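Local coordinates for protein 2-c-methyl-d-erythritol 4-phosphate cytidylyltransferase (Streptococcus pneumoniae, PDB 2VSH) that transfers the cytidylyl group of CTP to D-ribitol 5-phosphate, making the CDP-ribitol used for teichoic acid precursors, at residues D30-I35 with D67-L72; I47-V52 with R76-K81. All blocks are in the same frame, centred on the assembly; numbering follows the deposited sequence.

Contact 1 (D30-I35 with D67-L72); sequences DRPILI and DKYLPL
With chi1 at -71°, CG of Tyr69 stands anti to its own carbonyl carbon, and this swings the phenol from the last turn of its helix across to the strand end and first helical turn of residues 30-35. Ile35 has both side-chain torsions near -60°, so CG1 lies beside its backbone N and CD1 folds round toward Leu70. Pro32 meets the Tyr69 ring tip to tip and sets CD over one face, 3.8 Å from the ring centroid and 18° off the normal, a CH-pi contact displaced toward the CE1 side of the rim. Lys68, from the ring's own segment, lays its CG over the opposite face. Arg31 crosses the ring obliquely, its CG closing to 3.3 Å from Tyr69 CD2, a tight approach; the chain then bends at chi2 and chi3 and carries the guanidinium off to a salt bridge with Glu39. At the base of the ring, Ile35 crosses at about a right angle, with CG2 3.7 Å from Tyr69 CB. Ile35 CD1 and Leu70 CD1 touch end to end at 3.8 Å. No hydrogen bond spans the two segments, so the junction rests on apolar packing. Pro32 is the N-cap residue of helix 33-42; Leu70 is the first residue to leave helical geometry after helix 59-69. On one face of this IspD/TarI-family domain's GT-A-type central sheet, one helix start thus packs against the other's finish: Pro32 and Ile35 also touch Leu65 of helix 59-69, and Leu70 reaches back to Ile38 and Glu39 of helix 33-42.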
loop_
_atom_site.group_PDB
_atom_site.type_symbol
_atom_site.label_atom_id
_atom_site.label_comp_id
_atom_site.label_asym_id
_atom_site.label_seq_id
_atom_site.Cartn_x
_atom_site.Cartn_y
_atom_site.Cartn_z
ATOM N N ASP A 30 -9.553 1.080 -25.248
ATOM C CA ASP A 30 -9.660 0.357 -26.512
ATOM C C ASP A 30 -8.329 -0.264 -26.983
ATOM O O ASP A 30 -8.219 -0.746 -28.116
ATOM C CB ASP A 30 -10.302 1.259 -27.577
ATOM C CG ASP A 30 -11.768 1.608 -27.251
ATOM O OD1 ASP A 30 -12.656 0.727 -27.388
ATOM O OD2 ASP A 30 -12.038 2.772 -26.857
ATOM N N ARG A 31 -7.346 -0.295 -26.082
ATOM C CA ARG A 31 -6.006 -0.810 -26.374
ATOM C C ARG A 31 -5.455 -1.552 -25.163
ATOM O O ARG A 31 -5.770 -1.172 -24.031
ATOM C CB ARG A 31 -5.074 0.351 -26.731
ATOM C CG ARG A 31 -5.201 0.761 -28.186
ATOM C CD ARG A 31 -5.007 2.249 -28.444
ATOM N NE ARG A 31 -4.163 2.916 -27.460
ATOM C CZ ARG A 31 -4.576 3.933 -26.710
ATOM N NH1 ARG A 31 -5.819 4.392 -26.829
ATOM N NH2 ARG A 31 -3.753 4.496 -25.844
ATOM N N PRO A 32 -4.638 -2.605 -25.393
ATOM C CA PRO A 32 -4.052 -3.371 -24.288
ATOM C C PRO A 32 -3.219 -2.489 -23.382
ATOM O O PRO A 32 -2.547 -1.556 -23.855
ATOM C CB PRO A 32 -3.129 -4.390 -24.981
ATOM C CG PRO A 32 -3.622 -4.484 -26.383
ATOM C CD PRO A 32 -4.212 -3.124 -26.706
ATOM N N ILE A 33 -3.240 -2.793 -22.089
ATOM C CA ILE A 33 -2.444 -2.042 -21.119
ATOM C C ILE A 33 -0.997 -1.881 -21.576
ATOM O O ILE A 33 -0.428 -0.772 -21.495
ATOM C CB ILE A 33 -2.542 -2.668 -19.686
ATOM C CG1 ILE A 33 -3.967 -2.477 -19.139
ATOM C CG2 ILE A 33 -1.517 -2.005 -18.735
ATOM C CD1 ILE A 33 -4.356 -3.386 -17.952
ATOM N N LEU A 34 -0.399 -2.969 -22.071
ATOM C CA LEU A 34 0.987 -2.933 -22.540
ATOM C C LEU A 34 1.212 -1.847 -23.589
ATOM O O LEU A 34 2.250 -1.176 -23.595
ATOM C CB LEU A 34 1.408 -4.297 -23.119
ATOM C CG LEU A 34 2.803 -4.364 -23.752
ATOM C CD1 LEU A 34 3.942 -4.060 -22.744
ATOM C CD2 LEU A 34 3.028 -5.704 -24.452
ATOM N N ILE A 35 0.236 -1.697 -24.477
ATOM C CA ILE A 35 0.309 -0.709 -25.562
ATOM C C ILE A 35 0.287 0.730 -25.027
ATOM O O ILE A 35 1.085 1.565 -25.473
ATOM C CB ILE A 35 -0.788 -0.950 -26.612
ATOM C CG1 ILE A 35 -0.524 -2.264 -27.375
ATOM C CG2 ILE A 35 -0.924 0.257 -27.564
ATOM C CD1 ILE A 35 0.860 -2.342 -28.108
ATOM N N ASP A 67 2.357 -4.608 -34.191
ATOM C CA ASP A 67 1.934 -4.503 -35.585
ATOM C C ASP A 67 0.566 -3.855 -35.689
ATOM O O ASP A 67 0.330 -3.014 -36.561
ATOM C CB ASP A 67 1.907 -5.878 -36.259
ATOM C CG ASP A 67 3.285 -6.386 -36.621
ATOM O OD1 ASP A 67 4.256 -5.606 -36.552
ATOM O OD2 ASP A 67 3.402 -7.579 -36.988
ATOM N N LYS A 68 -0.333 -4.251 -34.789
ATOM C CA LYS A 68 -1.729 -3.829 -34.831
ATOM C C LYS A 68 -1.935 -2.420 -34.278
ATOM O O LYS A 68 -2.664 -1.620 -34.869
ATOM C CB LYS A 68 -2.607 -4.797 -34.033
ATOM C CG LYS A 68 -4.112 -4.531 -34.186
ATOM C CD LYS A 68 -4.951 -5.461 -33.326
ATOM C CE LYS A 68 -6.381 -5.561 -33.834
ATOM N NZ LYS A 68 -7.054 -4.238 -33.953
ATOM N N TYR A 69 -1.315 -2.132 -33.133
ATOM C CA TYR A 69 -1.604 -0.896 -32.408
ATOM C C TYR A 69 -0.576 0.210 -32.613
ATOM O O TYR A 69 -0.902 1.382 -32.460
ATOM C CB TYR A 69 -1.835 -1.167 -30.901
ATOM C CG TYR A 69 -3.135 -1.882 -30.640
ATOM C CD1 TYR A 69 -3.170 -3.263 -30.432
ATOM C CD2 TYR A 69 -4.347 -1.183 -30.660
ATOM C CE1 TYR A 69 -4.392 -3.920 -30.216
ATOM C CE2 TYR A 69 -5.554 -1.822 -30.454
ATOM C CZ TYR A 69 -5.573 -3.186 -30.215
ATOM O OH TYR A 69 -6.785 -3.805 -30.033
ATOM N N LEU A 70 0.651 -0.162 -32.968
ATOM C CA LEU A 70 1.753 0.797 -33.075
ATOM C C LEU A 70 2.627 0.571 -34.320
ATOM O O LEU A 70 3.851 0.586 -34.216
ATOM C CB LEU A 70 2.613 0.719 -31.812
ATOM C CG LEU A 70 1.984 1.083 -30.465
ATOM C CD1 LEU A 70 2.894 0.615 -29.360
ATOM C CD2 LEU A 70 1.729 2.579 -30.341
ATOM N N PRO A 71 2.000 0.365 -35.502
ATOM C CA PRO A 71 2.758 -0.003 -36.707
ATOM C C PRO A 71 3.795 1.044 -37.119
ATOM O O PRO A 71 4.828 0.702 -37.682
ATOM C CB PRO A 71 1.669 -0.139 -37.789
ATOM C CG PRO A 71 0.541 0.653 -37.304
ATOM C CD PRO A 71 0.561 0.472 -35.800
ATOM N N LEU A 72 3.525 2.299 -36.786
ATOM C CA LEU A 72 4.412 3.419 -37.093
ATOM C C LEU A 72 5.680 3.375 -36.236
ATOM O O LEU A 72 6.683 3.986 -36.580
ATOM C CB LEU A 72 3.647 4.716 -36.831
ATOM C CG LEU A 72 3.734 6.002 -37.636
ATOM C CD1 LEU A 72 3.785 5.765 -39.148
ATOM C CD2 LEU A 72 2.512 6.828 -37.234
#

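Contact 2 (I47-V52 with R76-K81); sequences IEKIVV and RIIITK
The guanidinium of Arg76 is the flat group at work here, and it is met at its edge: the carbonyl oxygens of Ile47 and Glu48 both lie near its plane. NH2 gives a weak hydrogen bond to Glu48 O at 3.3 Å; Ile47 O is nearer, but the angle is too poor for a bond. Bends at chi2 and chi3 turn the arginine back to the residues leading into strand 50-54, and NH1 makes a weak bond to Val42 O. Beyond it the segments run as parallel strands. The ladder opens with Ile50 N to Arg76 O at 2.8 Å, and Ile50 O then accepts Ile78 N. Val52 repeats the pattern, its N bonding to Ile78 O at 2.7 Å and its O taking Thr80 N, all four bonds within 12° of straight. Ile50, Val52, Ile77 and Ile79 share one face, where Val52 CB packs 3.7 Å from Ile79 CD1, side by side, under helices 33-42 and 59-69. Val51 and Ile78 share the other face, and Val51 also packs on helix 86-100. This is the pairing of the beta-alpha-beta unit of strand 50-54, helix 59-69 and strand 77-81, which sets the outermost strand of this chain's main sheet. Short, nearly straight backbone bonds and branched aliphatic packing hold the strands, while the positive guanidinium probably favours the carbonyl oxygens of Ile47 and Glu48.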
loop_
_atom_site.group_PDB
_atom_site.type_symbol
_atom_site.label_atom_id
_atom_site.label_comp_id
_atom_site.label_asym_id
_atom_site.label_seq_id
_atom_site.Cartn_x
_atom_site.Cartn_y
_atom_site.Cartn_z
ATOM N N ILE A 47 14.967 8.654 -26.274
ATOM C CA ILE A 47 14.974 7.189 -26.192
ATOM C C ILE A 47 15.382 6.581 -27.535
ATOM O O ILE A 47 14.745 6.857 -28.556
ATOM C CB ILE A 47 13.566 6.635 -25.785
ATOM C CG1 ILE A 47 13.140 7.142 -24.394
ATOM C CG2 ILE A 47 13.508 5.088 -25.852
ATOM C CD1 ILE A 47 13.965 6.625 -23.229
ATOM N N GLU A 48 16.418 5.746 -27.530
ATOM C CA GLU A 48 16.884 5.066 -28.737
ATOM C C GLU A 48 15.949 3.914 -29.151
ATOM O O GLU A 48 15.417 3.915 -30.257
ATOM C CB GLU A 48 18.321 4.564 -28.524
ATOM C CG GLU A 48 18.932 3.819 -29.701
ATOM C CD GLU A 48 19.211 4.665 -30.944
ATOM O OE1 GLU A 48 19.737 4.076 -31.921
ATOM O OE2 GLU A 48 18.934 5.888 -30.971
ATOM N N LYS A 49 15.762 2.931 -28.274
ATOM C CA LYS A 49 14.846 1.814 -28.547
ATOM C C LYS A 49 14.009 1.572 -27.324
ATOM O O LYS A 49 14.429 1.888 -26.221
ATOM C CB LYS A 49 15.606 0.519 -28.867
ATOM C CG LYS A 49 16.364 0.503 -30.175
ATOM C CD LYS A 49 15.441 0.634 -31.367
ATOM C CE LYS A 49 16.168 0.332 -32.661
ATOM N NZ LYS A 49 15.567 1.092 -33.784
ATOM N N ILE A 50 12.847 0.955 -27.529
ATOM C CA ILE A 50 11.989 0.507 -26.446
ATOM C C ILE A 50 12.015 -1.013 -26.442
ATOM O O ILE A 50 11.543 -1.652 -27.382
ATOM C CB ILE A 50 10.536 1.022 -26.626
ATOM C CG1 ILE A 50 10.542 2.551 -26.562
ATOM C CG2 ILE A 50 9.651 0.459 -25.531
ATOM C CD1 ILE A 50 9.377 3.196 -27.287
ATOM N N VAL A 51 12.634 -1.575 -25.412
ATOM C CA VAL A 51 12.903 -3.006 -25.373
ATOM C C VAL A 51 11.936 -3.608 -24.365
ATOM O O VAL A 51 11.924 -3.216 -23.198
ATOM C CB VAL A 51 14.374 -3.326 -24.984
ATOM C CG1 VAL A 51 14.650 -4.815 -25.129
ATOM C CG2 VAL A 51 15.356 -2.503 -25.839
ATOM N N VAL A 52 11.103 -4.527 -24.844
ATOM C CA VAL A 52 10.036 -5.113 -24.032
ATOM C C VAL A 52 10.328 -6.587 -23.728
ATOM O O VAL A 52 10.432 -7.412 -24.638
ATOM C CB VAL A 52 8.658 -5.012 -24.740
ATOM C CG1 VAL A 52 7.520 -5.244 -23.735
ATOM C CG2 VAL A 52 8.487 -3.653 -25.431
ATOM N N ARG A 76 11.184 0.997 -33.719
ATOM C CA ARG A 76 11.627 1.556 -32.441
ATOM C C ARG A 76 11.475 0.559 -31.289
ATOM O O ARG A 76 12.000 0.785 -30.196
ATOM C CB ARG A 76 10.804 2.806 -32.096
ATOM C CG ARG A 76 10.672 3.855 -33.219
ATOM C CD ARG A 76 11.825 4.892 -33.255
ATOM N NE ARG A 76 12.500 5.086 -31.973
ATOM C CZ ARG A 76 12.008 5.740 -30.919
ATOM N NH1 ARG A 76 10.793 6.297 -30.930
ATOM N NH2 ARG A 76 12.745 5.834 -29.830
ATOM N N ILE A 77 10.727 -0.519 -31.526
ATOM C CA ILE A 77 10.365 -1.455 -30.469
ATOM C C ILE A 77 11.023 -2.809 -30.711
ATOM O O ILE A 77 10.985 -3.321 -31.824
ATOM C CB ILE A 77 8.834 -1.606 -30.348
ATOM C CG1 ILE A 77 8.214 -0.241 -30.001
ATOM C CG2 ILE A 77 8.479 -2.671 -29.295
ATOM C CD1 ILE A 77 6.758 -0.072 -30.361
ATOM N N ILE A 78 11.654 -3.353 -29.670
ATOM C CA ILE A 78 12.231 -4.699 -29.698
ATOM C C ILE A 78 11.507 -5.529 -28.647
ATOM O O ILE A 78 11.540 -5.198 -27.465
ATOM C CB ILE A 78 13.782 -4.693 -29.446
ATOM C CG1 ILE A 78 14.517 -3.996 -30.600
ATOM C CG2 ILE A 78 14.317 -6.109 -29.268
ATOM C CD1 ILE A 78 15.985 -3.590 -30.284
ATOM N N ILE A 79 10.811 -6.572 -29.099
ATOM C CA ILE A 79 10.262 -7.592 -28.200
ATOM C C ILE A 79 11.306 -8.682 -27.961
ATOM O O ILE A 79 11.871 -9.230 -28.913
ATOM C CB ILE A 79 8.953 -8.234 -28.756
ATOM C CG1 ILE A 79 7.946 -7.155 -29.193
ATOM C CG2 ILE A 79 8.320 -9.178 -27.710
ATOM C CD1 ILE A 79 7.418 -6.237 -28.054
ATOM N N THR A 80 11.563 -8.998 -26.694
ATOM C CA THR A 80 12.515 -10.065 -26.358
ATOM C C THR A 80 11.987 -10.949 -25.230
ATOM O O THR A 80 11.078 -10.552 -24.495
ATOM C CB THR A 80 13.947 -9.513 -26.059
ATOM O OG1 THR A 80 14.906 -10.579 -26.116
ATOM C CG2 THR A 80 14.018 -8.805 -24.695
ATOM N N LYS A 81 12.525 -12.161 -25.133
ATOM C CA LYS A 81 12.140 -13.091 -24.086
ATOM C C LYS A 81 12.602 -12.605 -22.716
ATOM O O LYS A 81 13.793 -12.393 -22.498
ATOM C CB LYS A 81 12.698 -14.485 -24.376
ATOM C CG LYS A 81 12.180 -15.561 -23.449
ATOM C CD LYS A 81 12.698 -16.929 -23.849
ATOM C CE LYS A 81 12.379 -17.953 -22.767
ATOM N NZ LYS A 81 12.787 -19.337 -23.144
#

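How the contacts relate
From the N terminus the chain passes the first half of contact 1, runs along helix 33-42 into the first half of contact 2, returns through helix 59-69 to complete contact 1, and finally completes contact 2 on strand 77-81. The two closures therefore cross rather than nest: contact 1 closes a loop of 31 residues, contact 2 one of 23. Contact 1 joins the start of helix 33-42 to the end of helix 59-69; contact 2 pairs the strands that follow those helices. They meet directly, Leu34 CD1 lying 3.9 Å from Val52 CG1, and Leu70 also touching Ile77, so helices 33-42 and 59-69 are seated on one face of the sheet.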